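Hypothetical protein (Catenulispora acidiphila, PDB 4H3U) is of unknown function but adopts a ketosteroid isomerase-like (SnoaL-like) fold and may take part in trimethylamine metabolism. Local coordinates at residues G47-A52 with E129-D134; G54-H59 with E69-W74; V87-A92 with I101-G106. All coordinates share one frame; numbering follows the deposited sequence. Where two conformers were deposited one is given.

Contact 1: residues G47-A52 with E129-D134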
ATOM      1  N   GLY A  47     -15.999   0.989 -13.675  1.00  7.95           N
ATOM      2  CA  GLY A  47     -17.051   0.245 -13.027  1.00  8.34           C
ATOM      3  C   GLY A  47     -17.423  -1.077 -13.663  1.00  7.10           C
ATOM      4  O   GLY A  47     -17.685  -2.083 -12.952  1.00  7.68           O
ATOM      5  N   THR A  48     -17.438  -1.145 -14.983  1.00  6.78           N
ATOM      6  CA  THR A  48     -17.856  -2.355 -15.671  1.00  6.82           C
ATOM      7  C   THR A  48     -16.976  -3.562 -15.357  1.00  6.73           C
ATOM      8  O   THR A  48     -17.394  -4.708 -15.572  1.00  7.81           O
ATOM      9  CB  THR A  48     -17.965  -2.105 -17.194  1.00  8.08           C
ATOM     10  OG1 THR A  48     -18.795  -3.120 -17.742  1.00  9.48           O
ATOM     11  CG2 THR A  48     -16.621  -2.079 -17.866  1.00  7.70           C
ATOM     12  N   LEU A  49     -15.763  -3.346 -14.882  1.00  6.71           N
ATOM     13  CA  LEU A  49     -14.869  -4.442 -14.528  1.00  7.89           C
ATOM     14  C   LEU A  49     -15.257  -5.178 -13.255  1.00  7.89           C
ATOM     15  O   LEU A  49     -14.721  -6.245 -12.993  1.00  8.57           O
ATOM     16  CB  LEU A  49     -13.446  -3.899 -14.335  1.00  7.45           C
ATOM     17  CG  LEU A  49     -12.841  -3.177 -15.530  1.00  8.51           C
ATOM     18  CD1 LEU A  49     -11.490  -2.600 -15.174  1.00 10.51           C
ATOM     19  CD2 LEU A  49     -12.766  -4.103 -16.752  1.00 10.37           C
ATOM     20  N   PHE A  50     -16.163  -4.617 -12.458  1.00  6.98           N
ATOM     21  CA  PHE A  50     -16.483  -5.108 -11.136  1.00  7.31           C
ATOM     22  C   PHE A  50     -17.792  -5.866 -11.029  1.00  7.80           C
ATOM     23  O   PHE A  50     -18.770  -5.622 -11.716  1.00  8.36           O
ATOM     24  CB  PHE A  50     -16.544  -3.913 -10.147  1.00  7.85           C
ATOM     25  CG  PHE A  50     -15.183  -3.356  -9.825  1.00  7.82           C
ATOM     26  CD1 PHE A  50     -14.542  -3.683  -8.641  1.00  7.62           C
ATOM     27  CD2 PHE A  50     -14.532  -2.512 -10.724  1.00  8.06           C
ATOM     28  CE1 PHE A  50     -13.287  -3.205  -8.364  1.00  7.65           C
ATOM     29  CE2 PHE A  50     -13.258  -2.059 -10.449  1.00  7.61           C
ATOM     30  CZ  PHE A  50     -12.638  -2.412  -9.275  1.00  8.05           C
ATOM     31  N   ALA A  51     -17.776  -6.839 -10.102  1.00  8.68           N
ATOM     32  CA  ALA A  51     -18.949  -7.592  -9.737  1.00  9.44           C
ATOM     33  C   ALA A  51     -20.025  -6.670  -9.199  1.00  8.97           C
ATOM     34  O   ALA A  51     -19.741  -5.568  -8.702  1.00  9.68           O
ATOM     35  CB  ALA A  51     -18.606  -8.643  -8.690  1.00 10.47           C
ATOM     36  N   ALA A  52     -21.265  -7.153  -9.159  1.00 10.05           N
ATOM     37  CA  ALA A  52     -22.369  -6.354  -8.717  1.00 11.18           C
ATOM     38  C   ALA A  52     -22.199  -5.878  -7.285  1.00 10.66           C
ATOM     39  O   ALA A  52     -22.631  -4.772  -6.942  1.00 11.73           O
ATOM     40  CB  ALA A  52     -23.675  -7.110  -8.859  1.00 13.19           C
ATOM     41  N   GLU A 129     -12.960 -12.932 -15.243  1.00 17.26           N
ATOM     42  CA  GLU A 129     -12.553 -11.593 -15.601  1.00 20.84           C
ATOM     43  C   GLU A 129     -13.024 -10.496 -14.629  1.00 16.93           C
ATOM     44  O   GLU A 129     -12.401  -9.450 -14.611  1.00 18.30           O
ATOM     45  CB  GLU A 129     -13.105 -11.209 -16.961  1.00 21.51           C
ATOM     46  CG  GLU A 129     -12.671 -12.087 -18.118  1.00 20.11           C
ATOM     47  CD  GLU A 129     -12.655 -11.285 -19.396  1.00 15.04           C
ATOM     48  OE1 GLU A 129     -12.399 -10.095 -19.277  1.00 16.32           O
ATOM     49  OE2 GLU A 129     -12.762 -11.827 -20.515  1.00 12.50           O
ATOM     50  N   GLU A 130     -14.050 -10.745 -13.797  1.00 11.31           N
ATOM     51  CA  GLU A 130     -14.607  -9.723 -12.875  1.00 11.93           C
ATOM     52  C   GLU A 130     -13.755  -9.522 -11.636  1.00  8.60           C
ATOM     53  O   GLU A 130     -13.232 -10.444 -11.050  1.00 11.85           O
ATOM     54  CB  GLU A 130     -15.973 -10.157 -12.296  1.00 14.93           C
ATOM     55  CG  GLU A 130     -17.135 -10.290 -13.247  1.00 18.96           C
ATOM     56  CD  GLU A 130     -18.451 -10.250 -12.494  1.00 17.05           C
ATOM     57  OE1 GLU A 130     -18.732 -11.099 -11.643  1.00 23.42           O
ATOM     58  OE2 GLU A 130     -19.243  -9.374 -12.808  1.00 15.99           O
ATOM     59  N   ILE A 131     -13.706  -8.261 -11.207  1.00  8.16           N
ATOM     60  CA  ILE A 131     -13.047  -7.868  -9.972  1.00  7.71           C
ATOM     61  C   ILE A 131     -14.070  -7.862  -8.840  1.00  8.14           C
ATOM     62  O   ILE A 131     -15.101  -7.204  -8.937  1.00  8.97           O
ATOM     63  CB  ILE A 131     -12.372  -6.501 -10.070  1.00  7.99           C
ATOM     64  CG1 ILE A 131     -11.388  -6.456 -11.247  1.00  9.26           C
ATOM     65  CG2 ILE A 131     -11.708  -6.186  -8.740  1.00  8.53           C
ATOM     66  CD1 ILE A 131     -10.827  -5.084 -11.539  1.00  9.04           C
ATOM     67  N   THR A 132     -13.809  -8.639  -7.790  1.00  7.90           N
ATOM     68  CA  THR A 132     -14.652  -8.641  -6.622  1.00  8.00           C
ATOM     69  C   THR A 132     -14.177  -7.673  -5.542  1.00  8.38           C
ATOM     70  O   THR A 132     -14.980  -7.207  -4.742  1.00  8.59           O
ATOM     71  CB  THR A 132     -14.841 -10.056  -6.039  1.00 10.48           C
ATOM     72  OG1 THR A 132     -13.594 -10.548  -5.569  1.00 11.59           O
ATOM     73  CG2 THR A 132     -15.369 -10.989  -7.104  1.00 12.70           C
ATOM     74  N   SER A 133     -12.875  -7.405  -5.507  0.50  7.68           N
ATOM     75  CA  SER A 133     -12.287  -6.475  -4.542  0.50  7.70           C
ATOM     76  C   SER A 133     -11.079  -5.762  -5.148  0.50  6.94           C
ATOM     77  O   SER A 133     -10.268  -6.373  -5.817  0.50  7.69           O
ATOM     78  CB  SER A 133     -11.825  -7.244  -3.276  0.50  8.69           C
ATOM     79  OG  SER A 133     -11.061  -6.435  -2.406  0.50  8.56           O
ATOM     80  N   ASP A 134     -11.014  -4.448  -4.914  1.00  7.51           N
ATOM     81  CA  ASP A 134      -9.831  -3.658  -5.239  1.00  7.42           C
ATOM     82  C   ASP A 134      -9.472  -2.873  -3.961  1.00  7.25           C
ATOM     83  O   ASP A 134     -10.345  -2.217  -3.371  1.00  7.96           O
ATOM     84  CB  ASP A 134     -10.152  -2.678  -6.379  1.00  7.27           C
ATOM     85  CG  ASP A 134      -8.997  -1.787  -6.813  1.00  7.60           C
ATOM     86  OD1 ASP A 134      -8.395  -1.170  -5.875  1.00  8.11           O
ATOM     87  OD2 ASP A 134      -8.784  -1.627  -8.009  1.00  8.66           O
TER
HETATM   88  O   HOH W   1     -13.889  -7.527 -15.627  1.00 25.29           O
HETATM   89  O   HOH W   2     -21.392  -9.803 -10.556  0.50 16.11           O
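F50 and I131 form a parallel beta bridge that ties the short strand 50-51 to the beginning of strand 130-138 in this ketosteroid isomerase-like fold. Two nearly straight bonds hold it, both to the backbone of I131: I131 N donates to L49 O at 2.9 Å, and I131 O accepts from A51 N at 2.9 Å. F50 CB sits 3.8 Å from I131 O, with CG anti to its own carbonyl carbon (chi1 -73°), which lays the ring over I131. Farther out, CD1 faces I131 O and CG2, CE1 presses on I131 CG2 at 3.4 Å, and CZ meets both I131 and D134. I131 CB stands over one face, 4.0 Å from the ring centroid, a CH-pi contact. D134 CB approaches the ring edge in plane, 3.7 Å from F50 CE1, while D134 OD2 makes a weak hydrogen bond to W34. On the I131 side, CD1 packs on L49 CB, next to I30 of helix 29-39. The extended chain of E130 brings OE2 to 3.6 Å from A51 CA, and a water links that same oxygen to A52 N. A second water donates to both L49 O and E129 O, 2.6 Å from the latter.

Contact 2: residues G54-H59 with E69-W74. With CD (cadmium ion), chain C.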
ATOM      1  N   GLY A  54     -19.083  -5.903  -5.892  1.00  9.43           N
ATOM      2  CA  GLY A  54     -17.667  -5.646  -5.787  1.00  8.65           C
ATOM      3  C   GLY A  54     -17.367  -4.419  -4.939  1.00  7.98           C
ATOM      4  O   GLY A  54     -18.130  -3.465  -4.927  1.00  9.52           O
ATOM      5  N   THR A  55     -16.228  -4.447  -4.276  1.00  8.15           N
ATOM      6  CA  THR A  55     -15.800  -3.341  -3.429  1.00  8.39           C
ATOM      7  C   THR A  55     -14.512  -2.692  -3.930  1.00  7.85           C
ATOM      8  O   THR A  55     -13.658  -3.333  -4.543  1.00  8.63           O
ATOM      9  CB  THR A  55     -15.597  -3.814  -1.974  1.00 10.58           C
ATOM     10  OG1 THR A  55     -14.594  -4.823  -1.927  1.00 11.11           O
ATOM     11  CG2 THR A  55     -16.899  -4.352  -1.412  1.00 11.94           C
ATOM     12  N   TYR A  56     -14.396  -1.397  -3.626  1.00  8.43           N
ATOM     13  CA  TYR A  56     -13.236  -0.627  -3.973  1.00  7.30           C
ATOM     14  C   TYR A  56     -12.884   0.202  -2.731  1.00  8.05           C
ATOM     15  O   TYR A  56     -13.716   0.962  -2.228  1.00  9.02           O
ATOM     16  CB  TYR A  56     -13.543   0.323  -5.178  1.00  8.50           C
ATOM     17  CG  TYR A  56     -12.321   0.814  -5.927  1.00  7.90           C
ATOM     18  CD1 TYR A  56     -12.080   0.405  -7.235  1.00  8.75           C
ATOM     19  CD2 TYR A  56     -11.374   1.654  -5.327  1.00  8.24           C
ATOM     20  CE1 TYR A  56     -10.950   0.753  -7.894  1.00  8.31           C
ATOM     21  CE2 TYR A  56     -10.210   1.964  -5.986  1.00  8.48           C
ATOM     22  CZ  TYR A  56      -9.998   1.497  -7.286  1.00  8.04           C
ATOM     23  OH  TYR A  56      -8.810   1.739  -7.949  1.00  8.53           O
ATOM     24  N   VAL A  57     -11.661   0.080  -2.232  1.00  7.59           N
ATOM     25  CA  VAL A  57     -11.179   0.842  -1.093  1.00  8.43           C
ATOM     26  C   VAL A  57      -9.885   1.549  -1.478  1.00  8.07           C
ATOM     27  O   VAL A  57      -8.929   0.910  -1.849  1.00  8.76           O
ATOM     28  CB  VAL A  57     -10.929  -0.069   0.130  1.00  9.70           C
ATOM     29  CG1 VAL A  57     -10.410   0.784   1.282  1.00 10.92           C
ATOM     30  CG2 VAL A  57     -12.206  -0.793   0.519  1.00 11.05           C
ATOM     31  N   ASP A  58      -9.865   2.877  -1.288  1.00  7.95           N
ATOM     32  CA  ASP A  58      -8.649   3.678  -1.392  1.00  7.88           C
ATOM     33  C   ASP A  58      -8.217   3.965   0.030  1.00  7.78           C
ATOM     34  O   ASP A  58      -8.880   4.718   0.746  1.00  9.05           O
ATOM     35  CB  ASP A  58      -8.877   4.945  -2.204  1.00  9.19           C
ATOM     36  CG  ASP A  58      -7.650   5.794  -2.335  1.00  9.15           C
ATOM     37  OD1 ASP A  58      -6.901   5.946  -1.334  1.00 10.68           O
ATOM     38  OD2 ASP A  58      -7.433   6.361  -3.443  1.00 10.47           O
ATOM     39  N   HIS A  59      -7.134   3.315   0.461  1.00  7.71           N
ATOM     40  CA  HIS A  59      -6.674   3.470   1.828  1.00  8.45           C
ATOM     41  C   HIS A  59      -5.981   4.806   2.085  1.00  8.25           C
ATOM     42  O   HIS A  59      -5.920   5.223   3.245  1.00  9.77           O
ATOM     43  CB  HIS A  59      -5.757   2.285   2.203  1.00  9.30           C
ATOM     44  CG  HIS A  59      -6.466   0.985   2.346  1.00  8.60           C
ATOM     45  ND1 HIS A  59      -7.179   0.616   3.464  1.00 10.90           N
ATOM     46  CD2 HIS A  59      -6.516  -0.074   1.501  1.00 10.28           C
ATOM     47  CE1 HIS A  59      -7.653  -0.608   3.285  1.00 10.40           C
ATOM     48  NE2 HIS A  59      -7.252  -1.061   2.103  1.00 10.69           N
ATOM     49  N   GLU A  69     -22.000   1.335  -9.969  1.00  7.10           N
ATOM     50  CA  GLU A  69     -22.330   2.744  -9.993  1.00  7.11           C
ATOM     51  C   GLU A  69     -21.423   3.545  -9.077  1.00  6.58           C
ATOM     52  O   GLU A  69     -20.887   4.599  -9.494  1.00  7.53           O
ATOM     53  CB  GLU A  69     -23.794   3.051  -9.714  1.00  7.30           C
ATOM     54  CG  GLU A  69     -24.759   2.542 -10.788  1.00  7.90           C
ATOM     55  CD  GLU A  69     -26.152   3.073 -10.530  1.00  9.94           C
ATOM     56  OE1 GLU A  69     -26.915   2.431  -9.849  1.00 12.36           O
ATOM     57  OE2 GLU A  69     -26.400   4.260 -10.860  1.00 17.18           O
ATOM     58  N   GLN A  70     -21.263   3.116  -7.824  1.00  6.59           N
ATOM     59  CA  GLN A  70     -20.381   3.852  -6.907  1.00  7.16           C
ATOM     60  C   GLN A  70     -18.929   3.851  -7.391  1.00  6.84           C
ATOM     61  O   GLN A  70     -18.213   4.822  -7.263  1.00  7.62           O
ATOM     62  CB  GLN A  70     -20.440   3.305  -5.478  1.00  7.20           C
ATOM     63  CG  GLN A  70     -21.764   3.544  -4.766  1.00  7.09           C
ATOM     64  CD  GLN A  70     -21.689   3.336  -3.278  1.00  7.26           C
ATOM     65  OE1 GLN A  70     -20.723   2.800  -2.770  1.00  7.92           O
ATOM     66  NE2 GLN A  70     -22.707   3.790  -2.587  1.00  7.42           N
ATOM     67  N   ILE A  71     -18.495   2.723  -7.940  1.00  7.02           N
ATOM     68  CA  ILE A  71     -17.090   2.580  -8.382  1.00  7.19           C
ATOM     69  C   ILE A  71     -16.804   3.476  -9.597  1.00  7.07           C
ATOM     70  O   ILE A  71     -15.806   4.210  -9.625  1.00  8.20           O
ATOM     71  CB  ILE A  71     -16.705   1.142  -8.589  1.00  7.47           C
ATOM     72  CG1 ILE A  71     -16.703   0.403  -7.229  1.00  7.99           C
ATOM     73  CG2 ILE A  71     -15.347   1.018  -9.294  1.00  8.44           C
ATOM     74  CD1 ILE A  71     -16.570  -1.110  -7.319  1.00  8.91           C
ATOM     75  N   SER A  72     -17.698   3.472 -10.597  1.00  7.65           N
ATOM     76  CA  SER A  72     -17.572   4.416 -11.689  1.00  7.78           C
ATOM     77  C   SER A  72     -17.607   5.857 -11.119  1.00  7.53           C
ATOM     78  O   SER A  72     -16.845   6.729 -11.560  1.00  7.95           O
ATOM     79  CB  SER A  72     -18.706   4.196 -12.645  1.00  8.69           C
ATOM     80  OG  SER A  72     -18.585   2.961 -13.291  1.00 12.35           O
ATOM     81  N   GLY A  73     -18.456   6.109 -10.123  1.00  7.68           N
ATOM     82  CA  GLY A  73     -18.511   7.398  -9.460  1.00  7.26           C
ATOM     83  C   GLY A  73     -17.218   7.807  -8.805  1.00  7.33           C
ATOM     84  O   GLY A  73     -16.935   9.018  -8.728  1.00  9.68           O
ATOM     85  N   TRP A  74     -16.394   6.869  -8.342  1.00  8.46           N
ATOM     86  CA  TRP A  74     -15.088   7.175  -7.765  1.00  8.65           C
ATOM     87  C   TRP A  74     -14.111   7.650  -8.844  1.00  8.02           C
ATOM     88  O   TRP A  74     -13.356   8.589  -8.604  1.00  9.05           O
ATOM     89  CB  TRP A  74     -14.561   5.951  -6.990  1.00  9.13           C
ATOM     90  CG  TRP A  74     -13.169   6.104  -6.430  1.00  8.33           C
ATOM     91  CD1 TRP A  74     -12.099   5.318  -6.713  1.00  9.04           C
ATOM     92  CD2 TRP A  74     -12.714   7.074  -5.467  1.00  9.08           C
ATOM     93  NE1 TRP A  74     -11.008   5.725  -5.996  1.00  9.42           N
ATOM     94  CE2 TRP A  74     -11.348   6.831  -5.255  1.00  9.40           C
ATOM     95  CE3 TRP A  74     -13.309   8.170  -4.818  1.00 10.61           C
ATOM     96  CZ2 TRP A  74     -10.591   7.575  -4.352  1.00 11.13           C
ATOM     97  CZ3 TRP A  74     -12.561   8.904  -3.946  1.00 12.25           C
ATOM     98  CH2 TRP A  74     -11.217   8.635  -3.724  1.00 13.01           C
TER
HETATM   99 CD    CD C 201     -29.028   3.275  -9.854  1.00 13.50          CD
HETATM  100  O   HOH W   3      -8.133   5.131  -5.793  1.00 13.23           O
HETATM  101  O   HOH W   4     -29.396   4.254 -12.017  1.00 46.32           O
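D58 OD2, 3.5 Å from W74 CZ2 and in the plane of the indole at its edge, takes a hydrogen bond from a water at 2.7 Å and also bonds to the hydroxyl of Y138. The same water accepts from W74 NE1 at 2.9 Å, so strand 54-58 and helix 68-81 are joined by a water bridge, with no direct hydrogen bond between the two segments. The carboxylate stands nearly upright to the indole plane. With W74 CG anti to the backbone N (chi1 176°), the indole reaches across to the strand, where its CD1 lies over one face of the Y56 ring, toward the rim. The two rings are oblique, their planes at 49°, and Y56 CE2 comes within 3.8 Å of W74 NE1. Beyond this, Y56 OH is fixed by D136 and W38, and W38 also meets the W74 ring nearly at right angles. One turn back along the helix, I71 crosses Y56 at about a right angle: CG1 touches Y56 CB at 3.8 Å, and CD1 runs on to G54 O at 3.7 Å. E69 faces elsewhere, its OE1 binding a cadmium ion at 2.3 Å. The axes of strand 54-58 and of helix residues 69-74 pass 8.9 Å apart at 29°. A helix packed on a strongly curved mixed sheet is typical of the ketosteroid isomerase-like fold.

Contact 3: residues V87-A92 with I101-G106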
ATOM      1  N   VAL A  87      -2.349   6.094 -14.692  1.00  9.56           N
ATOM      2  CA  VAL A  87      -1.838   4.952 -13.951  1.00  9.49           C
ATOM      3  C   VAL A  87      -1.073   4.054 -14.909  1.00  9.87           C
ATOM      4  O   VAL A  87      -1.615   3.656 -15.908  1.00 12.00           O
ATOM      5  CB  VAL A  87      -2.980   4.146 -13.303  1.00 10.76           C
ATOM      6  CG1 VAL A  87      -2.462   2.871 -12.691  1.00 13.42           C
ATOM      7  CG2 VAL A  87      -3.705   4.998 -12.267  1.00 11.22           C
ATOM      8  N   THR A  88       0.218   3.841 -14.614  1.00  9.80           N
ATOM      9  CA  THR A  88       1.069   3.006 -15.450  1.00 10.24           C
ATOM     10  C   THR A  88       1.457   1.781 -14.646  1.00  9.86           C
ATOM     11  O   THR A  88       1.668   1.835 -13.448  1.00 11.70           O
ATOM     12  CB  THR A  88       2.317   3.763 -15.920  1.00 11.98           C
ATOM     13  OG1 THR A  88       3.079   4.159 -14.806  1.00 14.21           O
ATOM     14  CG2 THR A  88       1.941   4.983 -16.684  1.00 15.12           C
ATOM     15  N   ILE A  89       1.544   0.637 -15.308  1.00  9.98           N
ATOM     16  CA  ILE A  89       1.900  -0.602 -14.665  1.00  9.31           C
ATOM     17  C   ILE A  89       3.405  -0.815 -14.660  1.00  9.20           C
ATOM     18  O   ILE A  89       4.034  -0.838 -15.726  1.00 11.87           O
ATOM     19  CB  ILE A  89       1.220  -1.759 -15.415  1.00  9.93           C
ATOM     20  CG1 ILE A  89      -0.309  -1.570 -15.480  1.00 10.50           C
ATOM     21  CG2 ILE A  89       1.567  -3.101 -14.767  1.00 10.79           C
ATOM     22  CD1 ILE A  89      -0.973  -1.396 -14.121  1.00 10.85           C
ATOM     23  N   THR A  90       3.956  -1.003 -13.482  1.00  9.63           N
ATOM     24  CA  THR A  90       5.355  -1.342 -13.289  1.00 11.17           C
ATOM     25  C   THR A  90       5.523  -2.846 -13.416  1.00 11.02           C
ATOM     26  O   THR A  90       6.357  -3.322 -14.202  1.00 13.76           O
ATOM     27  CB  THR A  90       5.869  -0.854 -11.939  1.00 12.92           C
ATOM     28  OG1 THR A  90       5.616   0.545 -11.834  1.00 14.00           O
ATOM     29  CG2 THR A  90       7.360  -1.103 -11.810  1.00 16.52           C
ATOM     30  N   LYS A  91       4.724  -3.610 -12.659  1.00 10.20           N
ATOM     31  CA  LYS A  91       4.701  -5.063 -12.766  1.00 11.64           C
ATOM     32  C   LYS A  91       3.444  -5.571 -12.091  1.00  9.50           C
ATOM     33  O   LYS A  91       2.845  -4.855 -11.324  1.00 10.88           O
ATOM     34  CB  LYS A  91       5.958  -5.714 -12.213  1.00 15.30           C
ATOM     35  CG  LYS A  91       6.113  -5.524 -10.749  1.00 14.61           C
ATOM     36  CD  LYS A  91       7.365  -6.160 -10.121  1.00 18.91           C
ATOM     37  CE  LYS A  91       8.638  -5.519 -10.617  1.00 24.24           C
ATOM     38  NZ  LYS A  91       9.804  -6.210  -9.989  1.00 31.68           N
ATOM     39  N   ALA A  92       3.028  -6.766 -12.429  1.00  9.30           N
ATOM     40  CA  ALA A  92       1.876  -7.347 -11.814  1.00  8.74           C
ATOM     41  C   ALA A  92       2.035  -8.846 -11.824  1.00  8.26           C
ATOM     42  O   ALA A  92       2.715  -9.387 -12.691  1.00 11.12           O
ATOM     43  CB  ALA A  92       0.592  -6.926 -12.513  1.00 12.50           C
ATOM     44  N   ILE A 101      -0.710  -5.580  -8.114  1.00  7.22           N
ATOM     45  CA  ILE A 101      -0.260  -4.615  -9.079  1.00  7.21           C
ATOM     46  C   ILE A 101       0.678  -3.622  -8.436  1.00  7.79           C
ATOM     47  O   ILE A 101       0.329  -3.025  -7.420  1.00  8.54           O
ATOM     48  CB  ILE A 101      -1.442  -3.838  -9.675  1.00  8.41           C
ATOM     49  CG1 ILE A 101      -2.514  -4.747 -10.262  1.00  9.79           C
ATOM     50  CG2 ILE A 101      -0.955  -2.851 -10.737  1.00  9.57           C
ATOM     51  CD1 ILE A 101      -3.813  -4.055 -10.599  1.00  9.89           C
ATOM     52  N   GLU A 102       1.864  -3.454  -9.006  1.00  7.53           N
ATOM     53  CA  GLU A 102       2.756  -2.362  -8.659  1.00  8.02           C
ATOM     54  C   GLU A 102       2.603  -1.352  -9.825  1.00  7.90           C
ATOM     55  O   GLU A 102       2.882  -1.664 -10.997  1.00  9.45           O
ATOM     56  CB  GLU A 102       4.200  -2.811  -8.537  1.00  9.40           C
ATOM     57  CG  GLU A 102       4.380  -3.740  -7.378  1.00 10.30           C
ATOM     58  CD  GLU A 102       5.808  -4.153  -7.086  1.00 12.96           C
ATOM     59  OE1 GLU A 102       6.697  -3.260  -7.053  1.00 15.28           O
ATOM     60  OE2 GLU A 102       6.031  -5.364  -6.803  1.00 15.83           O
ATOM     61  N   ALA A 103       2.124  -0.159  -9.513  1.00  8.82           N
ATOM     62  CA  ALA A 103       1.851   0.869 -10.505  1.00  9.21           C
ATOM     63  C   ALA A 103       2.421   2.174 -10.088  1.00  8.80           C
ATOM     64  O   ALA A 103       2.977   2.317  -8.996  1.00  9.51           O
ATOM     65  CB  ALA A 103       0.351   1.023 -10.670  1.00 11.64           C
ATOM     66  N   VAL A 104       2.351   3.148 -10.999  1.00  8.86           N
ATOM     67  CA  VAL A 104       2.634   4.548 -10.680  1.00  9.42           C
ATOM     68  C   VAL A 104       1.356   5.313 -10.961  1.00  9.23           C
ATOM     69  O   VAL A 104       0.789   5.231 -12.043  1.00 10.53           O
ATOM     70  CB  VAL A 104       3.813   5.137 -11.495  1.00 10.79           C
ATOM     71  CG1 VAL A 104       4.015   6.620 -11.189  1.00 12.11           C
ATOM     72  CG2 VAL A 104       5.079   4.367 -11.198  1.00 12.68           C
ATOM     73  N   TYR A 105       0.938   6.059  -9.952  1.00  8.65           N
ATOM     74  CA  TYR A 105      -0.252   6.900  -9.981  1.00  9.24           C
ATOM     75  C   TYR A 105       0.164   8.367 -10.030  1.00  9.28           C
ATOM     76  O   TYR A 105       0.886   8.833  -9.168  1.00  9.29           O
ATOM     77  CB  TYR A 105      -1.058   6.636  -8.726  1.00 10.26           C
ATOM     78  CG  TYR A 105      -2.224   7.550  -8.469  1.00 10.44           C
ATOM     79  CD1 TYR A 105      -2.966   8.080  -9.514  1.00 17.39           C
ATOM     80  CD2 TYR A 105      -2.526   7.984  -7.210  1.00 11.23           C
ATOM     81  CE1 TYR A 105      -4.013   8.971  -9.277  1.00 16.13           C
ATOM     82  CE2 TYR A 105      -3.649   8.765  -6.947  1.00 12.30           C
ATOM     83  CZ  TYR A 105      -4.411   9.219  -7.979  1.00 18.40           C
ATOM     84  OH  TYR A 105      -5.490  10.030  -7.725  1.00 24.87           O
ATOM     85  N   GLY A 106      -0.283   9.055 -11.057  1.00  9.76           N
ATOM     86  CA  GLY A 106       0.073  10.452 -11.239  1.00  9.71           C
ATOM     87  C   GLY A 106      -1.097  11.303 -11.667  1.00  8.48           C
ATOM     88  O   GLY A 106      -2.108  10.823 -12.186  1.00  9.24           O
TER
HETATM   89  O   HOH W   5       5.682   1.232  -9.182  1.00 16.61           O
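This is the antiparallel ladder of a beta hairpin, strands 82-95 and 98-109, interrupted by a classic bulge in which T90 and K91 both face E102. Before the bulge, T88 and V104 form a hydrogen-bonded pair, V104 N reaching T88 O at 2.9 Å. At the bulge, E102 O is gripped by two donors, T90 N at 2.8 Å and the longer K91 N at 3.2 Å. E102 N returns a bond to K91 O, and the register has shifted by one residue. T90 OG1 and A103 O share a water that donates to the carbonyl. On the face with T88, its OG1 lies 3.5 Å from V104 CB, side by side with the valine. K91 and E102 likewise run alongside each other: K91 CD packs 3.7 Å from E102 OE2, yet K91 NZ stays 5.0 Å from that oxygen, so the contact is mainly with the lysine's aliphatic part. E102 OE2 is held instead by the hydroxyl of Y93, and E102 OE1 by Q135 of the second subunit. The other face, which includes Y105, is mostly apolar. There V87 CG1 meets A103 CB, and I89, with chi1 and chi2 both near -56°, turns CD1 to within 3.7 Å of I101 CG2. Helix 29-39 covers V87 with W34 and W38, and I89 with V31 and A35, while strand 98-109 continues the sheet into strand 116-127.

In the fold
All three contacts reach one sheet. Contacts 1 and 2 adjoin: D134 of contact 1 pairs by backbone with T55 and V57 of contact 2, since strands 54-58 and 130-138 are sheet neighbours. Contact 3 lies about 18 Å from each, centre to centre, in the hairpin that includes the outermost strand 82-95. Contact 2 is the buried one, a helix against a strand, with aromatic, aliphatic and water-mediated links but no direct hydrogen bond. Contacts 1 and 3 are partly buried and rest on backbone bonds, one parallel bridge against a long antiparallel ladder. Helix 29-39 covers apolar side chains in both, and the second subunit reaches K91 and E102 of contact 3 and H59 of contact 2.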